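Local coordinates for protein putative methyltransferase (Porphyromonas gingivalis, PDB 3LL7) that is of unknown function but probably transfers a methyl group to a substrate not yet identified, at residues 94-99 with 160-165; 289-294 with 327-332. All blocks are in the same frame, centred on the assembly; numbering follows the deposited sequence. Where two conformers were deposited one is given.

Contact 1. Residues 94-99 with 160-165; sequences GTKVVD and KTFHPD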
loop_
_atom_site.group_PDB
_atom_site.type_symbol
_atom_site.label_atom_id
_atom_site.label_comp_id
_atom_site.label_asym_id
_atom_site.label_seq_id
_atom_site.Cartn_x
_atom_site.Cartn_y
_atom_site.Cartn_z
ATOM N N GLY A 94 -6.135 -20.014 13.004
ATOM C CA GLY A 94 -6.963 -21.228 12.884
ATOM C C GLY A 94 -8.374 -21.066 12.324
ATOM O O GLY A 94 -9.201 -21.968 12.460
ATOM N N THR A 95 -8.646 -19.932 11.680
ATOM C CA THR A 95 -9.973 -19.617 11.130
ATOM C C THR A 95 -10.115 -20.076 9.654
ATOM O O THR A 95 -9.215 -20.727 9.112
ATOM C CB THR A 95 -10.237 -18.108 11.202
ATOM O OG1 THR A 95 -9.090 -17.413 10.694
ATOM C CG2 THR A 95 -10.527 -17.659 12.656
ATOM N N LYS A 96 -11.255 -19.734 9.042
ATOM C CA LYS A 96 -11.577 -20.034 7.647
ATOM C C LYS A 96 -11.633 -18.736 6.845
ATOM O O LYS A 96 -12.197 -17.743 7.313
ATOM C CB LYS A 96 -12.958 -20.704 7.536
ATOM C CG LYS A 96 -13.098 -22.091 8.167
ATOM C CD LYS A 96 -14.562 -22.553 8.179
ATOM C CE LYS A 96 -15.372 -21.887 9.291
ATOM N NZ LYS A 96 -16.673 -22.589 9.585
ATOM N N VAL A 97 -11.063 -18.743 5.638
ATOM C CA VAL A 97 -11.098 -17.572 4.752
ATOM C C VAL A 97 -11.512 -17.905 3.308
ATOM O O VAL A 97 -11.248 -18.983 2.810
ATOM C CB VAL A 97 -9.726 -16.807 4.732
ATOM C CG1 VAL A 97 -9.415 -16.201 6.118
ATOM C CG2 VAL A 97 -8.606 -17.727 4.276
ATOM N N VAL A 98 -12.174 -16.965 2.652
ATOM C CA VAL A 98 -12.417 -17.049 1.220
ATOM C C VAL A 98 -11.794 -15.798 0.599
ATOM O O VAL A 98 -12.044 -14.699 1.072
ATOM C CB VAL A 98 -13.939 -17.105 0.889
ATOM C CG1 VAL A 98 -14.195 -17.070 -0.630
ATOM C CG2 VAL A 98 -14.567 -18.363 1.475
ATOM N N ASP A 99 -10.982 -15.980 -0.442
ATOM C CA ASP A 99 -10.469 -14.878 -1.254
ATOM C C ASP A 99 -11.181 -14.887 -2.611
ATOM O O ASP A 99 -10.959 -15.792 -3.420
ATOM C CB ASP A 99 -8.962 -15.068 -1.431
ATOM C CG ASP A 99 -8.302 -13.958 -2.224
ATOM O OD1 ASP A 99 -8.971 -13.177 -2.933
ATOM O OD2 ASP A 99 -7.062 -13.869 -2.116
ATOM N N LYS A 160 -21.373 -19.873 0.944
ATOM C CA LYS A 160 -22.349 -19.778 2.046
ATOM C C LYS A 160 -22.325 -20.991 2.966
ATOM O O LYS A 160 -22.401 -20.841 4.182
ATOM C CB LYS A 160 -23.766 -19.515 1.529
ATOM C CG LYS A 160 -23.873 -18.190 0.809
ATOM C CD LYS A 160 -25.243 -17.984 0.198
ATOM C CE LYS A 160 -25.222 -16.742 -0.671
ATOM N NZ LYS A 160 -26.573 -16.415 -1.178
ATOM N N THR A 161 -22.204 -22.178 2.376
ATOM C CA THR A 161 -22.067 -23.420 3.133
ATOM C C THR A 161 -20.785 -23.455 3.963
ATOM O O THR A 161 -20.808 -23.861 5.134
ATOM C CB THR A 161 -22.150 -24.650 2.198
ATOM O OG1 THR A 161 -23.417 -24.620 1.529
ATOM C CG2 THR A 161 -22.009 -25.958 2.984
ATOM N N PHE A 162 -19.683 -22.995 3.362
ATOM C CA PHE A 162 -18.396 -22.910 4.044
ATOM C C PHE A 162 -18.493 -22.038 5.289
ATOM O O PHE A 162 -17.891 -22.353 6.316
ATOM C CB PHE A 162 -17.330 -22.346 3.091
ATOM C CG PHE A 162 -15.915 -22.459 3.602
ATOM C CD1 PHE A 162 -15.431 -23.658 4.125
ATOM C CD2 PHE A 162 -15.049 -21.367 3.513
ATOM C CE1 PHE A 162 -14.109 -23.763 4.575
ATOM C CE2 PHE A 162 -13.726 -21.465 3.950
ATOM C CZ PHE A 162 -13.255 -22.657 4.490
ATOM N N HIS A 163 -19.278 -20.965 5.186
ATOM C CA HIS A 163 -19.468 -19.988 6.262
ATOM C C HIS A 163 -18.128 -19.508 6.833
ATOM O O HIS A 163 -17.840 -19.746 8.007
ATOM C CB HIS A 163 -20.370 -20.554 7.373
ATOM C CG HIS A 163 -21.039 -19.494 8.197
ATOM N ND1 HIS A 163 -20.332 -18.564 8.933
ATOM C CD2 HIS A 163 -22.349 -19.206 8.387
ATOM C CE1 HIS A 163 -21.177 -17.754 9.544
ATOM N NE2 HIS A 163 -22.407 -18.120 9.229
ATOM N N PRO A 164 -17.291 -18.853 5.997
ATOM C CA PRO A 164 -15.953 -18.473 6.458
ATOM C C PRO A 164 -15.974 -17.396 7.546
ATOM O O PRO A 164 -16.955 -16.648 7.671
ATOM C CB PRO A 164 -15.307 -17.915 5.184
ATOM C CG PRO A 164 -16.470 -17.308 4.455
ATOM C CD PRO A 164 -17.550 -18.347 4.637
ATOM N N ASP A 165 -14.898 -17.333 8.324
ATOM C CA ASP A 165 -14.738 -16.273 9.321
ATOM C C ASP A 165 -14.507 -14.968 8.575
ATOM O O ASP A 165 -15.029 -13.928 8.963
ATOM C CB ASP A 165 -13.577 -16.604 10.255
ATOM C CG ASP A 165 -13.846 -17.845 11.092
ATOM O OD1 ASP A 165 -14.631 -17.730 12.048
ATOM O OD2 ASP A 165 -13.275 -18.926 10.809
HETATM O O HOH W 1 -18.189 -20.751 10.777
#
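Lys96 is gripped through both its main chain and its side chain by the turn 162-165, and it illustrates how the turn after a helix can be fastened to the strand it packs on. Asp165 takes both backbone groups of Lys96. Its carboxylate OD2 accepts from Lys96 N at 2.8 Å in a fairly straight bond (159°) that uses the anti lone pair. In return, Asp165 N gives a bent, weak bond to Lys96 O at 2.9 Å. Asp165 OD2 also lies 3.2 Å from Thr95 CB; the hydroxyl OG1 of that threonine is turned to the carbonyl of Arg92 instead.

The ammonium group of Lys96 is served mainly by water. One molecule accepts from Lys96 NZ at 2.7 Å and donates to His163 O at 3.0 Å, bridging lysine and turn; direct bonds from NZ to the carbonyls of Phe162 and His163 are long and weak. Such a group, close to carbonyls at a helix end, would probably be favoured in its charged form. A bend at chi3 (-78°) brings Lys96 CE near His163 O, after CD has passed over one face of the Phe162 ring, 4.1 Å from its centroid, in a CH-pi contact. At the rim of that ring, near its plane, stand Val97 O and Val98 CG2, the latter 3.7 Å from Phe162 CD2. The same methyl group also packs on Pro164 CG.

His163, with positive phi, ends helix 156-162, and Pro164 and Asp165 lead on to strand 166-173, which runs parallel to strand 96-99 and continues the pairing through Tyr166. Phe162 also touches Gln117 and Ile119 of strand 117-122, the parallel neighbour of 96-99, so the end of the helix packs against two adjacent strands of the sheet.

Contact 2. Residues 289-294 with 327-332; sequences SIDKYV and TSEAYE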
loop_
_atom_site.group_PDB
_atom_site.type_symbol
_atom_site.label_atom_id
_atom_site.label_comp_id
_atom_site.label_asym_id
_atom_site.label_seq_id
_atom_site.Cartn_x
_atom_site.Cartn_y
_atom_site.Cartn_z
ATOM N N SER A 289 4.825 32.132 13.238
ATOM C CA SER A 289 6.256 32.017 13.505
ATOM C C SER A 289 6.682 30.562 13.686
ATOM O O SER A 289 5.884 29.692 14.078
ATOM C CB SER A 289 6.650 32.854 14.735
ATOM O OG SER A 289 5.937 32.389 15.868
ATOM N N ILE A 290 7.949 30.306 13.377
ATOM C CA ILE A 290 8.486 28.955 13.419
ATOM C C ILE A 290 9.126 28.712 14.765
ATOM O O ILE A 290 9.676 29.634 15.370
ATOM C CB ILE A 290 9.489 28.711 12.219
ATOM C CG1 ILE A 290 9.626 27.213 11.858
ATOM C CG2 ILE A 290 10.846 29.321 12.494
ATOM C CD1 ILE A 290 8.317 26.562 11.303
ATOM N N ASP A 291 9.064 27.474 15.235
ATOM C CA ASP A 291 9.715 27.093 16.475
ATOM C C ASP A 291 10.934 26.199 16.168
ATOM O O ASP A 291 11.291 25.962 15.002
ATOM C CB ASP A 291 8.726 26.380 17.436
ATOM C CG ASP A 291 7.765 27.328 18.141
ATOM O OD1 ASP A 291 8.187 28.411 18.565
ATOM O OD2 ASP A 291 6.574 26.948 18.348
ATOM N N LYS A 292 11.551 25.691 17.218
ATOM C CA LYS A 292 12.816 24.966 17.118
ATOM C C LYS A 292 12.696 23.679 16.332
ATOM O O LYS A 292 13.587 23.332 15.572
ATOM C CB LYS A 292 13.291 24.586 18.529
ATOM C CG LYS A 292 14.669 23.932 18.554
ATOM C CD LYS A 292 15.182 23.717 19.992
ATOM C CE LYS A 292 16.547 23.066 19.952
ATOM N NZ LYS A 292 16.720 22.193 21.155
ATOM N N TYR A 293 11.634 22.926 16.598
ATOM C CA TYR A 293 11.409 21.648 15.898
ATOM C C TYR A 293 10.349 21.758 14.815
ATOM O O TYR A 293 9.331 22.463 14.961
ATOM C CB TYR A 293 11.075 20.540 16.936
ATOM C CG TYR A 293 12.245 20.293 17.873
ATOM C CD1 TYR A 293 13.332 19.537 17.453
ATOM C CD2 TYR A 293 12.273 20.834 19.179
ATOM C CE1 TYR A 293 14.440 19.317 18.303
ATOM C CE2 TYR A 293 13.385 20.612 20.043
ATOM C CZ TYR A 293 14.442 19.847 19.591
ATOM O OH TYR A 293 15.542 19.616 20.405
ATOM N N VAL A 294 10.622 21.086 13.697
ATOM C CA VAL A 294 9.710 21.059 12.575
ATOM C C VAL A 294 9.352 19.621 12.220
ATOM O O VAL A 294 10.226 18.762 12.157
ATOM C CB VAL A 294 10.285 21.860 11.359
ATOM C CG1 VAL A 294 9.354 21.788 10.184
ATOM C CG2 VAL A 294 10.459 23.318 11.768
ATOM N N THR A 327 5.140 22.571 14.099
ATOM C CA THR A 327 6.313 23.076 14.791
ATOM C C THR A 327 6.067 23.119 16.314
ATOM O O THR A 327 4.922 23.217 16.763
ATOM C CB THR A 327 6.734 24.474 14.244
ATOM O OG1 THR A 327 8.036 24.796 14.738
ATOM C CG2 THR A 327 5.751 25.567 14.666
ATOM N N SER A 328 7.138 23.054 17.086
ATOM C CA SER A 328 7.029 23.172 18.548
ATOM C C SER A 328 8.383 23.498 19.122
ATOM O O SER A 328 9.410 23.229 18.501
ATOM C CB SER A 328 6.507 21.857 19.151
ATOM O OG SER A 328 7.529 20.865 19.099
ATOM N N GLU A 329 8.389 24.087 20.316
ATOM C CA GLU A 329 9.615 24.437 20.970
ATOM C C GLU A 329 10.227 23.206 21.651
ATOM O O GLU A 329 11.445 23.060 21.713
ATOM C CB GLU A 329 9.356 25.596 21.955
ATOM C CG GLU A 329 10.587 26.418 22.378
ATOM C CD GLU A 329 11.515 26.924 21.247
ATOM O OE1 GLU A 329 11.131 27.025 20.037
ATOM O OE2 GLU A 329 12.670 27.259 21.609
ATOM N N ALA A 330 9.381 22.299 22.112
ATOM C CA ALA A 330 9.865 21.083 22.760
ATOM C C ALA A 330 9.910 19.909 21.787
ATOM O O ALA A 330 9.121 19.814 20.871
ATOM C CB ALA A 330 8.997 20.742 23.992
ATOM N N TYR A 331 10.877 19.027 21.999
ATOM C CA TYR A 331 11.069 17.860 21.153
ATOM C C TYR A 331 9.991 16.798 21.392
ATOM O O TYR A 331 9.803 16.325 22.518
ATOM C CB TYR A 331 12.490 17.308 21.387
ATOM C CG TYR A 331 12.853 16.095 20.553
ATOM C CD1 TYR A 331 12.885 16.162 19.156
ATOM C CD2 TYR A 331 13.183 14.883 21.166
ATOM C CE1 TYR A 331 13.218 15.051 18.391
ATOM C CE2 TYR A 331 13.525 13.767 20.412
ATOM C CZ TYR A 331 13.537 13.859 19.023
ATOM O OH TYR A 331 13.866 12.753 18.275
ATOM N N GLU A 332 9.277 16.480 20.329
ATOM C CA GLU A 332 8.418 15.329 20.310
ATOM C C GLU A 332 9.296 14.222 19.747
ATOM O O GLU A 332 9.794 14.339 18.626
ATOM C CB GLU A 332 7.226 15.590 19.409
ATOM C CG GLU A 332 6.238 14.460 19.390
ATOM C CD GLU A 332 6.124 13.813 20.759
ATOM O OE1 GLU A 332 6.382 12.592 20.882
ATOM O OE2 GLU A 332 5.799 14.540 21.716
HETATM O O HOH W 2 5.389 25.158 21.055
#
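Tyr293 packs against the turn that follows Ser328, and almost every atom of its side chain has a partner there. CB faces Ser328 O, the carbonyl that also accepts from Tyr293 N. With chi1 at -64°, CG sits beside the backbone N, anti to the carbonyl carbon. CD2 and CE2 then border the Glu329 carbonyl, whose O lies 3.5 Å from Tyr293 CD2 near the ring plane. CD1 and CE1 both meet Tyr331 CD1, the closer approach being 3.6 Å from Tyr293 CE1. CZ meets Tyr331 CB, which stands over one face of the Tyr293 ring, 3.9 Å from its centroid, in a CH-pi contact; CG of Lys292 lies over the opposite face, toward its rim. The two tyrosine rings are inclined at 50°. At the tip, Tyr293 OH accepts a bond from Lys292 NZ at 2.9 Å.

Thr327 OG1 serves as a second hub. Anti to its own backbone N (chi1 -168°), Thr327 OG1 accepts from Asp291 N at 2.9 Å and donates to Tyr293 O at 2.7 Å. Tyr293 O is thus held twice, since Ser328 N reaches it from the opposite face of the carbonyl plane.

Beyond the strand, Glu329 OE1 takes Lys292 N at 3.1 Å from above the carboxylate plane. Glu329 OE1 lies 3.6 Å from Asp291 OD1, a proximity of like charges that Asp291's weak, long ion pair with Arg317 may ease.

Tyr293 with Ser328 is an antiparallel hydrogen-bonded pair, Val294 with Thr327 the non-hydrogen-bonded pair next to it. They join strands 293-297 and 323-328 in a mixed sheet that the PG_1098 ferredoxin-like and THUMP-like families share; 337-347, on the other flank of 293-297, belongs to the latter.

Contacts 1 and 2 lie on opposite sides of the chain's centre, their own centres 50 Å apart and their nearest atoms about 35 Å apart, without touching. They come in series: contact 1 closes before contact 2 opens. No sheet is shared. Contact 1 sits on a strand of the ten-stranded mixed sheet, where parallel strands alternate with helices as in Rossmann-like methyltransferases, and on the turn leading into its next strand; contact 2 sits on two antiparallel strands of a separate seven-stranded sheet nearer the C-terminus and the loops beside them. The pair therefore samples a probable catalytic part and an accessory part of one elongated, single-chain protein.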